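PDB 1MDB: 2,3-dihydroxybenzoate-AMP ligase from Bacillus subtilis, which belongs to the ANL superfamily of AMP-binding enzymes and is modelled with adenosine monophosphate and 2,3-dihydroxy-benzoic acid bound. Local coordinates for residues C118-A123 with G391-E396; Y126-A131 with S139-V144; F96-L101 with V174-V179; Y207-K212 with P356-D361; D61-G66 with L164-L169. One frame throughout, in Å; residues are numbered along the deposited sequence.

Contact 1: C118-A123 with G391-E396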
# COMPACT_ATOMS: atom_id res chain seq x y z
N CYS A 118 -16.11 7.33 8.93
CA CYS A 118 -17.38 7.97 8.58
C CYS A 118 -17.64 9.24 9.38
O CYS A 118 -18.15 10.22 8.84
CB CYS A 118 -18.55 6.98 8.76
SG CYS A 118 -18.61 5.63 7.54
N GLU A 119 -17.28 9.21 10.66
CA GLU A 119 -17.47 10.38 11.53
C GLU A 119 -16.50 11.49 11.13
O GLU A 119 -16.91 12.57 10.73
CB GLU A 119 -17.18 10.01 12.99
CG GLU A 119 -18.38 9.91 13.89
CD GLU A 119 -17.97 9.73 15.34
OE1 GLU A 119 -17.33 10.65 15.89
OE2 GLU A 119 -18.28 8.67 15.93
N PHE A 120 -15.22 11.20 11.27
CA PHE A 120 -14.16 12.13 10.93
C PHE A 120 -14.39 12.78 9.56
O PHE A 120 -14.47 13.99 9.46
CB PHE A 120 -12.83 11.38 10.95
CG PHE A 120 -11.62 12.27 10.88
CD1 PHE A 120 -11.53 13.42 11.66
CD2 PHE A 120 -10.55 11.92 10.07
CE1 PHE A 120 -10.38 14.20 11.64
CE2 PHE A 120 -9.38 12.70 10.05
CZ PHE A 120 -9.30 13.84 10.83
N ALA A 121 -14.50 11.96 8.52
CA ALA A 121 -14.72 12.47 7.18
C ALA A 121 -16.14 12.98 6.95
O ALA A 121 -16.44 13.54 5.88
CB ALA A 121 -14.38 11.40 6.16
N GLU A 122 -17.02 12.80 7.94
CA GLU A 122 -18.40 13.25 7.80
C GLU A 122 -18.94 12.70 6.49
O GLU A 122 -19.50 13.43 5.67
CB GLU A 122 -18.46 14.79 7.81
CG GLU A 122 -18.11 15.42 9.17
CD GLU A 122 -17.61 16.86 9.08
OE1 GLU A 122 -18.27 17.69 8.43
OE2 GLU A 122 -16.55 17.16 9.67
N ALA A 123 -18.76 11.40 6.31
CA ALA A 123 -19.17 10.69 5.10
C ALA A 123 -20.65 10.79 4.76
O ALA A 123 -21.52 10.67 5.64
CB ALA A 123 -18.77 9.22 5.21
N GLY A 391 0.54 17.92 4.36
CA GLY A 391 -0.18 17.84 5.62
C GLY A 391 -1.36 16.90 5.59
O GLY A 391 -2.01 16.71 4.55
N TYR A 392 -1.63 16.27 6.74
CA TYR A 392 -2.74 15.35 6.84
C TYR A 392 -4.06 16.11 6.95
O TYR A 392 -4.08 17.28 7.33
CB TYR A 392 -2.59 14.43 8.07
CG TYR A 392 -1.42 13.48 8.00
CD1 TYR A 392 -0.22 13.76 8.64
CD2 TYR A 392 -1.53 12.27 7.30
CE1 TYR A 392 0.85 12.86 8.60
CE2 TYR A 392 -0.47 11.37 7.25
CZ TYR A 392 0.71 11.67 7.90
OH TYR A 392 1.76 10.79 7.83
N TYR A 393 -5.15 15.42 6.64
CA TYR A 393 -6.49 15.97 6.68
C TYR A 393 -6.92 16.36 8.10
O TYR A 393 -6.83 15.55 9.03
CB TYR A 393 -7.44 14.93 6.10
CG TYR A 393 -8.88 15.35 5.98
CD1 TYR A 393 -9.27 16.36 5.12
CD2 TYR A 393 -9.86 14.69 6.71
CE1 TYR A 393 -10.62 16.71 4.98
CE2 TYR A 393 -11.20 15.02 6.59
CZ TYR A 393 -11.57 16.03 5.72
OH TYR A 393 -12.90 16.34 5.62
N LYS A 394 -7.37 17.60 8.27
CA LYS A 394 -7.80 18.13 9.57
C LYS A 394 -7.00 17.57 10.74
O LYS A 394 -7.57 16.93 11.62
CB LYS A 394 -9.29 17.83 9.80
CG LYS A 394 -10.22 18.35 8.73
CD LYS A 394 -11.67 18.08 9.09
CE LYS A 394 -12.61 18.62 8.03
NZ LYS A 394 -14.05 18.41 8.38
N ALA A 395 -5.69 17.80 10.75
CA ALA A 395 -4.86 17.28 11.84
C ALA A 395 -3.70 18.21 12.14
O ALA A 395 -2.53 17.84 11.97
CB ALA A 395 -4.34 15.88 11.48
N GLU A 396 -4.04 19.40 12.61
CA GLU A 396 -3.07 20.44 12.95
C GLU A 396 -1.93 19.97 13.84
O GLU A 396 -0.75 20.12 13.50
CB GLU A 396 -3.80 21.61 13.63
CG GLU A 396 -4.92 22.19 12.78
CD GLU A 396 -5.82 23.13 13.55
OE1 GLU A 396 -6.82 23.60 12.97
OE2 GLU A 396 -5.53 23.40 14.74
O HOH W 1 -14.73 16.04 7.80

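Contact 2: Y126-A131 with S139-V144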
# COMPACT_ATOMS: atom_id res chain seq x y z
N TYR A 126 -21.57 5.18 2.42
CA TYR A 126 -20.69 4.07 2.77
C TYR A 126 -20.98 3.03 1.72
O TYR A 126 -22.13 2.62 1.54
CB TYR A 126 -21.07 3.54 4.16
CG TYR A 126 -20.29 2.34 4.70
CD1 TYR A 126 -20.88 1.49 5.63
CD2 TYR A 126 -18.98 2.08 4.31
CE1 TYR A 126 -20.19 0.41 6.17
CE2 TYR A 126 -18.28 1.01 4.84
CZ TYR A 126 -18.89 0.17 5.77
OH TYR A 126 -18.21 -0.89 6.32
N ILE A 127 -19.94 2.61 0.99
CA ILE A 127 -20.10 1.63 -0.07
C ILE A 127 -19.38 0.31 0.24
O ILE A 127 -18.16 0.29 0.44
CB ILE A 127 -19.58 2.20 -1.40
CG1 ILE A 127 -20.34 3.49 -1.73
CG2 ILE A 127 -19.74 1.17 -2.52
CD1 ILE A 127 -19.92 4.15 -3.04
N ILE A 128 -20.14 -0.78 0.28
CA ILE A 128 -19.62 -2.11 0.60
C ILE A 128 -20.14 -3.22 -0.31
O ILE A 128 -21.11 -3.04 -1.05
CB ILE A 128 -20.03 -2.54 2.02
CG1 ILE A 128 -21.56 -2.42 2.16
CG2 ILE A 128 -19.32 -1.70 3.08
CD1 ILE A 128 -22.13 -3.12 3.38
N PRO A 129 -19.48 -4.38 -0.28
CA PRO A 129 -19.94 -5.50 -1.11
C PRO A 129 -20.95 -6.19 -0.18
O PRO A 129 -21.03 -5.83 0.99
CB PRO A 129 -18.68 -6.33 -1.32
CG PRO A 129 -17.95 -6.14 0.01
CD PRO A 129 -18.14 -4.65 0.27
N ASP A 130 -21.73 -7.14 -0.68
CA ASP A 130 -22.66 -7.82 0.22
C ASP A 130 -21.87 -8.68 1.20
O ASP A 130 -22.07 -8.62 2.41
CB ASP A 130 -23.65 -8.70 -0.56
CG ASP A 130 -23.01 -9.45 -1.72
OD1 ASP A 130 -21.78 -9.67 -1.70
OD2 ASP A 130 -23.74 -9.82 -2.67
N ALA A 131 -20.97 -9.49 0.66
CA ALA A 131 -20.15 -10.36 1.49
C ALA A 131 -18.86 -10.68 0.75
O ALA A 131 -18.84 -10.77 -0.47
CB ALA A 131 -20.91 -11.65 1.81
N SER A 139 -23.72 -6.58 7.94
CA SER A 139 -23.80 -6.65 9.39
C SER A 139 -22.86 -5.58 9.93
O SER A 139 -23.13 -4.97 10.96
CB SER A 139 -23.41 -8.05 9.90
OG SER A 139 -22.05 -8.33 9.62
N LEU A 140 -21.76 -5.35 9.22
CA LEU A 140 -20.82 -4.30 9.63
C LEU A 140 -21.56 -2.97 9.42
O LEU A 140 -21.51 -2.08 10.27
CB LEU A 140 -19.55 -4.35 8.77
CG LEU A 140 -18.57 -3.18 8.92
CD1 LEU A 140 -18.21 -3.00 10.39
CD2 LEU A 140 -17.30 -3.43 8.07
N ALA A 141 -22.25 -2.84 8.30
CA ALA A 141 -23.01 -1.61 8.02
C ALA A 141 -24.00 -1.35 9.15
O ALA A 141 -24.14 -0.22 9.63
CB ALA A 141 -23.76 -1.73 6.68
N ARG A 142 -24.69 -2.41 9.58
CA ARG A 142 -25.66 -2.27 10.65
C ARG A 142 -24.99 -1.79 11.92
O ARG A 142 -25.54 -0.96 12.64
CB ARG A 142 -26.38 -3.60 10.91
CG ARG A 142 -27.21 -4.05 9.71
CD ARG A 142 -28.07 -5.26 10.00
NE ARG A 142 -28.72 -5.70 8.78
CZ ARG A 142 -28.23 -6.64 7.97
NH1 ARG A 142 -27.10 -7.27 8.27
NH2 ARG A 142 -28.86 -6.92 6.84
N GLN A 143 -23.80 -2.30 12.19
CA GLN A 143 -23.07 -1.88 13.37
C GLN A 143 -22.71 -0.40 13.24
O GLN A 143 -22.85 0.38 14.18
CB GLN A 143 -21.80 -2.72 13.54
CG GLN A 143 -22.10 -4.13 14.03
CD GLN A 143 -20.88 -5.02 14.07
OE1 GLN A 143 -20.79 -5.93 14.89
NE2 GLN A 143 -19.93 -4.78 13.17
N VAL A 144 -22.26 -0.01 12.05
CA VAL A 144 -21.89 1.39 11.85
C VAL A 144 -23.09 2.33 12.03
O VAL A 144 -22.99 3.29 12.80
CB VAL A 144 -21.24 1.60 10.46
CG1 VAL A 144 -20.87 3.07 10.28
CG2 VAL A 144 -19.99 0.74 10.35

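Contact 3: F96-L101 with V174-V179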
# COMPACT_ATOMS: atom_id res chain seq x y z
N PHE A 96 -15.23 10.33 -8.88
CA PHE A 96 -14.27 11.26 -9.44
C PHE A 96 -14.95 12.28 -10.37
O PHE A 96 -14.60 13.46 -10.35
CB PHE A 96 -13.19 10.49 -10.21
CG PHE A 96 -12.17 9.82 -9.34
CD1 PHE A 96 -11.39 8.78 -9.83
CD2 PHE A 96 -11.95 10.23 -8.03
CE1 PHE A 96 -10.41 8.17 -9.04
CE2 PHE A 96 -10.97 9.63 -7.23
CZ PHE A 96 -10.21 8.60 -7.74
N ARG A 97 -15.93 11.83 -11.16
CA ARG A 97 -16.62 12.74 -12.09
C ARG A 97 -17.65 13.64 -11.41
O ARG A 97 -18.04 14.68 -11.97
CB ARG A 97 -17.28 11.96 -13.22
CG ARG A 97 -16.29 11.14 -14.05
CD ARG A 97 -16.48 11.30 -15.54
NE ARG A 97 -16.73 10.02 -16.18
CZ ARG A 97 -16.00 9.49 -17.15
NH1 ARG A 97 -14.95 10.13 -17.63
NH2 ARG A 97 -16.34 8.31 -17.64
N LEU A 98 -18.10 13.25 -10.23
CA LEU A 98 -19.07 14.03 -9.47
C LEU A 98 -18.33 14.97 -8.53
O LEU A 98 -18.93 15.81 -7.88
CB LEU A 98 -19.97 13.10 -8.65
CG LEU A 98 -21.01 13.70 -7.71
CD1 LEU A 98 -21.91 14.69 -8.46
CD2 LEU A 98 -21.85 12.58 -7.10
N GLY A 99 -17.01 14.81 -8.47
CA GLY A 99 -16.22 15.64 -7.58
C GLY A 99 -16.35 15.18 -6.13
O GLY A 99 -16.00 15.92 -5.20
N ALA A 100 -16.87 13.97 -5.94
CA ALA A 100 -17.01 13.41 -4.60
C ALA A 100 -15.71 12.69 -4.25
O ALA A 100 -15.01 12.16 -5.12
CB ALA A 100 -18.18 12.44 -4.56
N LEU A 101 -15.41 12.65 -2.96
CA LEU A 101 -14.17 12.05 -2.48
C LEU A 101 -14.22 10.67 -1.85
O LEU A 101 -14.78 10.47 -0.77
CB LEU A 101 -13.50 13.00 -1.48
CG LEU A 101 -12.73 14.23 -1.99
CD1 LEU A 101 -13.57 15.02 -2.97
CD2 LEU A 101 -12.33 15.09 -0.79
N VAL A 174 -25.76 12.84 -17.00
CA VAL A 174 -26.17 14.22 -16.84
C VAL A 174 -24.97 15.15 -16.84
O VAL A 174 -23.83 14.70 -16.83
CB VAL A 174 -26.94 14.43 -15.52
CG1 VAL A 174 -28.21 13.60 -15.52
CG2 VAL A 174 -26.06 14.06 -14.34
N LYS A 175 -25.24 16.45 -16.86
CA LYS A 175 -24.18 17.45 -16.83
C LYS A 175 -23.67 17.48 -15.40
O LYS A 175 -24.46 17.65 -14.47
CB LYS A 175 -24.74 18.83 -17.19
CG LYS A 175 -25.69 18.83 -18.38
CD LYS A 175 -26.33 20.20 -18.55
CE LYS A 175 -27.28 20.24 -19.74
NZ LYS A 175 -27.83 21.62 -19.94
N LEU A 176 -22.37 17.32 -15.21
CA LEU A 176 -21.82 17.34 -13.87
C LEU A 176 -21.02 18.60 -13.61
O LEU A 176 -20.49 19.21 -14.54
CB LEU A 176 -20.92 16.11 -13.62
CG LEU A 176 -21.55 14.72 -13.60
CD1 LEU A 176 -22.87 14.75 -12.83
CD2 LEU A 176 -21.78 14.25 -15.03
N PRO A 177 -20.93 19.02 -12.34
CA PRO A 177 -20.18 20.22 -11.98
C PRO A 177 -18.75 20.09 -12.48
O PRO A 177 -18.26 18.97 -12.70
CB PRO A 177 -20.25 20.24 -10.45
CG PRO A 177 -21.56 19.56 -10.18
CD PRO A 177 -21.52 18.40 -11.14
N GLU A 178 -18.08 21.22 -12.66
CA GLU A 178 -16.70 21.20 -13.13
C GLU A 178 -15.78 20.69 -12.04
O GLU A 178 -15.88 21.10 -10.88
CB GLU A 178 -16.24 22.59 -13.54
CG GLU A 178 -14.74 22.68 -13.73
CD GLU A 178 -14.29 24.06 -14.14
OE1 GLU A 178 -14.56 25.02 -13.39
OE2 GLU A 178 -13.65 24.19 -15.21
N VAL A 179 -14.89 19.77 -12.41
CA VAL A 179 -13.92 19.22 -11.47
C VAL A 179 -12.56 19.72 -11.94
O VAL A 179 -12.19 19.53 -13.09
CB VAL A 179 -13.91 17.68 -11.49
CG1 VAL A 179 -12.90 17.17 -10.48
CG2 VAL A 179 -15.29 17.13 -11.17

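Contact 4: Y207-K212 with P356-D361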
# COMPACT_ATOMS: atom_id res chain seq x y z
N TYR A 207 -1.57 13.13 -7.92
CA TYR A 207 -1.66 11.66 -7.97
C TYR A 207 -1.42 11.14 -9.39
O TYR A 207 -0.67 10.19 -9.58
CB TYR A 207 -3.02 11.16 -7.49
CG TYR A 207 -2.97 9.76 -6.89
CD1 TYR A 207 -2.24 9.51 -5.73
CD2 TYR A 207 -3.66 8.70 -7.47
CE1 TYR A 207 -2.20 8.25 -5.16
CE2 TYR A 207 -3.63 7.42 -6.89
CZ TYR A 207 -2.89 7.20 -5.74
OH TYR A 207 -2.84 5.96 -5.15
N ILE A 208 -2.05 11.76 -10.37
CA ILE A 208 -1.85 11.31 -11.74
C ILE A 208 -0.36 11.41 -12.12
O ILE A 208 0.16 10.58 -12.86
CB ILE A 208 -2.77 12.11 -12.70
CG1 ILE A 208 -4.24 11.81 -12.34
CG2 ILE A 208 -2.49 11.70 -14.15
CD1 ILE A 208 -5.27 12.60 -13.11
N TYR A 209 0.34 12.40 -11.57
CA TYR A 209 1.77 12.51 -11.85
C TYR A 209 2.47 11.26 -11.28
O TYR A 209 3.31 10.66 -11.95
CB TYR A 209 2.38 13.75 -11.20
CG TYR A 209 3.88 13.80 -11.36
CD1 TYR A 209 4.47 13.83 -12.63
CD2 TYR A 209 4.73 13.77 -10.24
CE1 TYR A 209 5.85 13.83 -12.78
CE2 TYR A 209 6.12 13.77 -10.39
CZ TYR A 209 6.67 13.79 -11.66
OH TYR A 209 8.04 13.78 -11.82
N SER A 210 2.12 10.88 -10.05
CA SER A 210 2.73 9.69 -9.44
C SER A 210 2.46 8.46 -10.32
O SER A 210 3.29 7.56 -10.40
CB SER A 210 2.18 9.46 -8.03
OG SER A 210 0.96 8.72 -8.06
N LEU A 211 1.29 8.42 -10.96
CA LEU A 211 0.94 7.31 -11.84
C LEU A 211 1.79 7.32 -13.12
O LEU A 211 2.28 6.28 -13.57
CB LEU A 211 -0.55 7.36 -12.20
CG LEU A 211 -1.56 7.18 -11.05
CD1 LEU A 211 -2.98 7.36 -11.58
CD2 LEU A 211 -1.40 5.80 -10.43
N LYS A 212 1.98 8.50 -13.70
CA LYS A 212 2.78 8.64 -14.92
C LYS A 212 4.23 8.23 -14.70
O LYS A 212 4.83 7.59 -15.55
CB LYS A 212 2.74 10.08 -15.44
CG LYS A 212 3.18 10.20 -16.90
CD LYS A 212 3.48 11.64 -17.30
CE LYS A 212 4.81 12.10 -16.73
NZ LYS A 212 5.17 13.49 -17.15
N PRO A 356 14.21 7.52 -5.53
CA PRO A 356 13.02 8.30 -5.91
C PRO A 356 12.64 8.17 -7.38
O PRO A 356 13.51 8.19 -8.26
CB PRO A 356 13.40 9.72 -5.53
CG PRO A 356 14.20 9.49 -4.27
CD PRO A 356 15.08 8.31 -4.63
N MET A 357 11.35 8.03 -7.66
CA MET A 357 10.88 7.89 -9.03
C MET A 357 10.82 9.21 -9.79
O MET A 357 10.83 9.22 -11.02
CB MET A 357 9.50 7.22 -9.07
CG MET A 357 8.32 8.10 -8.69
SD MET A 357 6.73 7.25 -9.01
CE MET A 357 5.62 8.02 -7.77
N SER A 358 10.76 10.32 -9.06
CA SER A 358 10.68 11.64 -9.68
C SER A 358 11.98 12.42 -9.57
O SER A 358 12.66 12.35 -8.55
CB SER A 358 9.56 12.47 -9.05
OG SER A 358 9.61 13.81 -9.50
N PRO A 359 12.33 13.19 -10.62
CA PRO A 359 13.56 13.99 -10.62
C PRO A 359 13.42 15.12 -9.60
O PRO A 359 14.41 15.70 -9.16
CB PRO A 359 13.62 14.54 -12.04
CG PRO A 359 12.84 13.54 -12.84
CD PRO A 359 11.68 13.25 -11.93
N TYR A 360 12.17 15.42 -9.24
CA TYR A 360 11.91 16.49 -8.29
C TYR A 360 11.67 16.04 -6.85
O TYR A 360 11.38 16.87 -5.99
CB TYR A 360 10.74 17.34 -8.79
CG TYR A 360 10.95 17.87 -10.20
CD1 TYR A 360 10.56 17.12 -11.31
CD2 TYR A 360 11.55 19.11 -10.42
CE1 TYR A 360 10.77 17.59 -12.61
CE2 TYR A 360 11.77 19.59 -11.71
CZ TYR A 360 11.37 18.83 -12.80
OH TYR A 360 11.57 19.29 -14.08
N ASP A 361 11.78 14.74 -6.60
CA ASP A 361 11.62 14.21 -5.25
C ASP A 361 12.85 14.63 -4.45
O ASP A 361 13.98 14.38 -4.87
CB ASP A 361 11.53 12.68 -5.24
CG ASP A 361 10.11 12.15 -5.45
OD1 ASP A 361 9.18 12.69 -4.82
OD2 ASP A 361 9.94 11.19 -6.22

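Contact 5: D61-G66 with L164-L169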
# COMPACT_ATOMS: atom_id res chain seq x y z
N ASP A 61 -20.21 7.20 -15.98
CA ASP A 61 -21.08 8.34 -16.27
C ASP A 61 -22.45 8.05 -15.70
O ASP A 61 -23.02 8.85 -14.95
CB ASP A 61 -21.23 8.56 -17.77
CG ASP A 61 -20.08 9.32 -18.37
OD1 ASP A 61 -19.44 10.11 -17.64
OD2 ASP A 61 -19.82 9.15 -19.58
N ARG A 62 -22.98 6.89 -16.07
CA ARG A 62 -24.30 6.48 -15.62
C ARG A 62 -24.39 6.33 -14.11
O ARG A 62 -25.45 6.56 -13.53
CB ARG A 62 -24.70 5.17 -16.31
CG ARG A 62 -24.96 5.31 -17.81
CD ARG A 62 -25.38 3.98 -18.44
NE ARG A 62 -26.65 3.47 -17.92
CZ ARG A 62 -27.84 4.01 -18.18
NH1 ARG A 62 -27.94 5.07 -18.96
NH2 ARG A 62 -28.94 3.47 -17.67
N LEU A 63 -23.29 5.96 -13.46
CA LEU A 63 -23.31 5.81 -12.00
C LEU A 63 -23.22 7.17 -11.33
O LEU A 63 -23.90 7.43 -10.33
CB LEU A 63 -22.17 4.90 -11.53
CG LEU A 63 -22.08 4.65 -10.01
CD1 LEU A 63 -23.40 4.07 -9.51
CD2 LEU A 63 -20.94 3.70 -9.69
N ALA A 64 -22.39 8.05 -11.87
CA ALA A 64 -22.24 9.38 -11.30
C ALA A 64 -23.62 10.03 -11.23
O ALA A 64 -23.96 10.69 -10.24
CB ALA A 64 -21.30 10.22 -12.17
N ALA A 65 -24.42 9.84 -12.28
CA ALA A 65 -25.76 10.42 -12.31
C ALA A 65 -26.60 9.82 -11.20
O ALA A 65 -27.36 10.52 -10.55
CB ALA A 65 -26.41 10.17 -13.68
N GLY A 66 -26.44 8.51 -10.98
CA GLY A 66 -27.19 7.86 -9.92
C GLY A 66 -26.78 8.38 -8.55
O GLY A 66 -27.63 8.63 -7.70
N LEU A 164 -29.15 0.01 -0.02
CA LEU A 164 -29.29 0.37 -1.44
C LEU A 164 -28.42 -0.44 -2.40
O LEU A 164 -27.20 -0.47 -2.28
CB LEU A 164 -28.99 1.86 -1.63
CG LEU A 164 -29.79 2.86 -0.79
CD1 LEU A 164 -29.22 4.26 -0.99
CD2 LEU A 164 -31.27 2.82 -1.19
N PRO A 165 -29.05 -1.11 -3.38
CA PRO A 165 -28.34 -1.91 -4.37
C PRO A 165 -27.54 -1.00 -5.29
O PRO A 165 -28.11 -0.13 -5.95
CB PRO A 165 -29.47 -2.61 -5.13
CG PRO A 165 -30.60 -2.66 -4.12
CD PRO A 165 -30.51 -1.29 -3.51
N LEU A 166 -26.23 -1.18 -5.32
CA LEU A 166 -25.39 -0.37 -6.18
C LEU A 166 -25.88 -0.45 -7.62
O LEU A 166 -25.92 0.57 -8.32
CB LEU A 166 -23.94 -0.86 -6.13
CG LEU A 166 -22.97 -0.16 -7.08
CD1 LEU A 166 -22.93 1.34 -6.79
CD2 LEU A 166 -21.57 -0.77 -6.92
N GLU A 167 -26.26 -1.65 -8.05
CA GLU A 167 -26.72 -1.88 -9.42
C GLU A 167 -27.95 -1.08 -9.82
O GLU A 167 -28.17 -0.83 -11.01
CB GLU A 167 -27.00 -3.37 -9.65
CG GLU A 167 -28.26 -3.89 -8.96
CD GLU A 167 -28.50 -5.37 -9.20
OE1 GLU A 167 -29.50 -5.90 -8.69
OE2 GLU A 167 -27.68 -6.01 -9.90
N ASP A 168 -28.76 -0.67 -8.85
CA ASP A 168 -29.96 0.10 -9.16
C ASP A 168 -29.72 1.62 -9.21
O ASP A 168 -30.66 2.39 -9.29
CB ASP A 168 -31.08 -0.22 -8.16
CG ASP A 168 -31.56 -1.66 -8.27
OD1 ASP A 168 -31.67 -2.17 -9.41
OD2 ASP A 168 -31.85 -2.29 -7.23
N LEU A 169 -28.46 2.03 -9.17
CA LEU A 169 -28.14 3.46 -9.21
C LEU A 169 -27.86 4.03 -10.60
O LEU A 169 -28.14 5.19 -10.87
CB LEU A 169 -26.96 3.76 -8.27
CG LEU A 169 -27.31 3.68 -6.79
CD1 LEU A 169 -26.06 3.79 -5.94
CD2 LEU A 169 -28.29 4.79 -6.45

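Contact 1: C118-A123 with G391-E396
Phe120, near the C-terminal end of helix 111-120, and Tyr393, in the loop leading to helix 396-402, form a T-shaped (edge-to-face) pair beside the Schellman motif in which Glu122, with positive phi, brings the helix to a close. The edge of Tyr393 is turned toward the face of Phe120, with centroids 5.7 Å apart and planes at 77°, and the two side chains slide past each other in opposite directions. Phe120 CG lies anti to its backbone N (chi1 -169°), and the closest ring atoms are Phe120 CE2 and Tyr393 CD2 at 3.9 Å. The Phe120 ring also meets that of Tyr116, nearly parallel to it. Carbonyl oxygens meet the rim of Phe120: CZ is 3.5 Å from Tyr393 O, and Lys394 O lies in the ring plane. The charged contact is at the more open side, where the extended chain of Lys394 crosses that of Glu122 at about a right angle and NZ forms a salt bridge to Glu122 OE2 at 3.1 Å. One water lies within bonding distance of several of these groups, with Glu122 OE2 a weak partner, Tyr393 OH at 2.9 Å and Phe120 O at 2.7 Å.

Contact 2: Y126-A131 with S139-V144
Tyr126 on strand 125-132 lies against Leu140, Ala141 and Val144 of helix 137-147, a packing of helix on sheet within a beta-alpha-beta crossover. The short strand and helix axes come within 10.0 Å and run nearly antiparallel, at 156°. At the start of the strand segment, Tyr126 has CG anti to its backbone N (chi1 178°), and its ring is set edge-on to the helix backbone. The ring atom CE1 approaches Ala141 CA at 3.9 Å, with that carbon near the plane of the ring, while Val144 CG2 comes to CE1 obliquely and less closely. Farther out, the phenol oxygen sits tightly against a methyl group, Tyr126 OH being 3.2 Å from Leu140 CD2; the polar need of this oxygen is met by a hydrogen bond to Gln81 OE1. Two residues on, Ile128 points to the same helix. Its CG2 lies over one face of the Tyr126 ring, offset toward the rim, and its CD1 reaches Ala141 CB at 3.9 Å, so the alanine methyl is shared between the two strand residues. Around this contact, Ala141 packs on Ile154 and Ile128 on Val156 of parallel strand 154-157, Leu140 and Val144 lean on Ser111 and Ile114 of helix 111-120, and backbone bonds of Ile127 with Val79 and Gln81 join strand 125-132 to strand 77-80.

Contact 3: F96-L101 with V174-V179
Leu176 and Val179, in the irregular stretch before strand 184-189, pack against the carbonyl oxygens of the last turn of helix 86-98, which closes at Gly99 in a Schellman motif with positive phi. Leu176 can be followed outward. Its CB rests on the helix end, 3.6 Å from Arg97 O; CG, placed beside its own backbone N and anti to the carbonyl carbon (chi1 -66°), is still within 3.9 Å of the same Arg97 O; and CD1 ends the chain in a looser apolar contact, 4.5 Å from Leu98 CD1. Val179 makes a similar contact. Its CG2 lies over two carbonyl oxygens, 3.8 Å from both Phe96 O and Arg97 O, and is 4.0 Å from Gly99 N, while CG1 reaches Phe96 O more distantly. No hydrogen bond spans the two segments, so the fit consists of aliphatic carbons laid over backbone polar atoms. The guanidinium of Arg97 leads away from this surface to salt bridges with Asp57 and Asp61 on helix 53-70. That helix also flanks the contact through Gln68, touched by Leu176, and Phe67, touched by Leu98, while beyond Gly99 the chain enters strand 101-104, paired with strand 77-80 through Leu101 and Val78.

Contact 4: Y207-K212 with P356-D361
Tyr209 of helix 204-218 and Ser358 of the loop between strands 355-356 and 362-366 share a hydrogen bond of 2.8 Å between Tyr209 OH and Ser358 OG, in which either hydroxyl may be the donor. Tyr209 CG is anti to the backbone N (chi1 174°), taking the ring out from the helix toward Ser358, whose oxygen lies in the ring plane, at its edge. That oxygen is gripped twice, since it also accepts from Tyr360 N at 3.0 Å, an ST turn with an N-H...O angle of 154°. The other tight spot is the methyl of Met357, whose CE lies 3.5 Å from Ser210 O and 3.7 Å from Ser210 CB. Ser210 OG is directed back along its own helix onto a lone pair of Tyr207 O at 2.7 Å. On the outer side, where Pro359 and Tyr360 are exposed, the packing thins: Tyr209 OH is 3.7 Å from Pro359 CD and 4.2 Å from Tyr360 CD1. Within the turn, Asp361 OD2 accepts from Ser358 N and also bonds the hydroxyl of Tyr387. The result is a type I turn, Ser358 to Asp361, docked on a helix, with Met357 packing on Val337, a residue that lines the pocket of 2,3-dihydroxy-benzoic acid.

Contact 5: D61-G66 with L164-L169
Gly66 of helix 53-70 and Leu169, just past a 3-10 segment, bring their backbones together with CA atoms 4.6 Å apart, in an alpha/beta arrangement where the helix packs on the 3-10 turn that follows strand 164-165 of the six-stranded sheet. Glycine lets the chains close in: Gly66 CA makes a CA-H...O contact of 3.0 Å with Leu169 O, the angle at the hydrogen being 134°. The 3-10 stretch is held by backbone bonds from Asp168 N to Pro165 O and from Leu169 N to Leu166 O, and it presents Leu166 and Leu169 to the helix. The side-chain contact centres on Leu63 CD1. With CG anti to the backbone N (chi1 180°), Leu63 carries CG out toward the second segment, from where CD1 meets Leu169 CB at 3.8 Å and Leu166 CD1 at 3.9 Å. The Leu63 and Leu166 chains cross at about a right angle, touching methyl to methyl. Both leucines also pack on helix 86-98, Leu63 against Ala94 and Leu166 against Val91, while Leu169 rests on Ile155 of the sheet and on Phe67. The branch of Leu169 ends with CD2 4.1 Å from Gly66 O.

From the N terminus the chain opens contact 5 on helix 53-70, contact 3 at the end of helix 86-98 and contact 1 at the end of helix 111-120. Contact 2 then opens and closes within a few residues, nested inside all three. Contact 5 closes at 164-169 and contact 3 at 174-179, so these two cross; they also touch through the Arg97-Asp61 salt bridge. Both cross contact 1, which closes last, at 391-396, and encloses contact 4. Contacts 2 and 5 reach the same six-stranded sheet, while contact 3 joins the end of helix 86-98 to the loop before strand 184-189; contacts 4 and 1 bring the later loops 356-361 and 391-396 onto earlier helical elements.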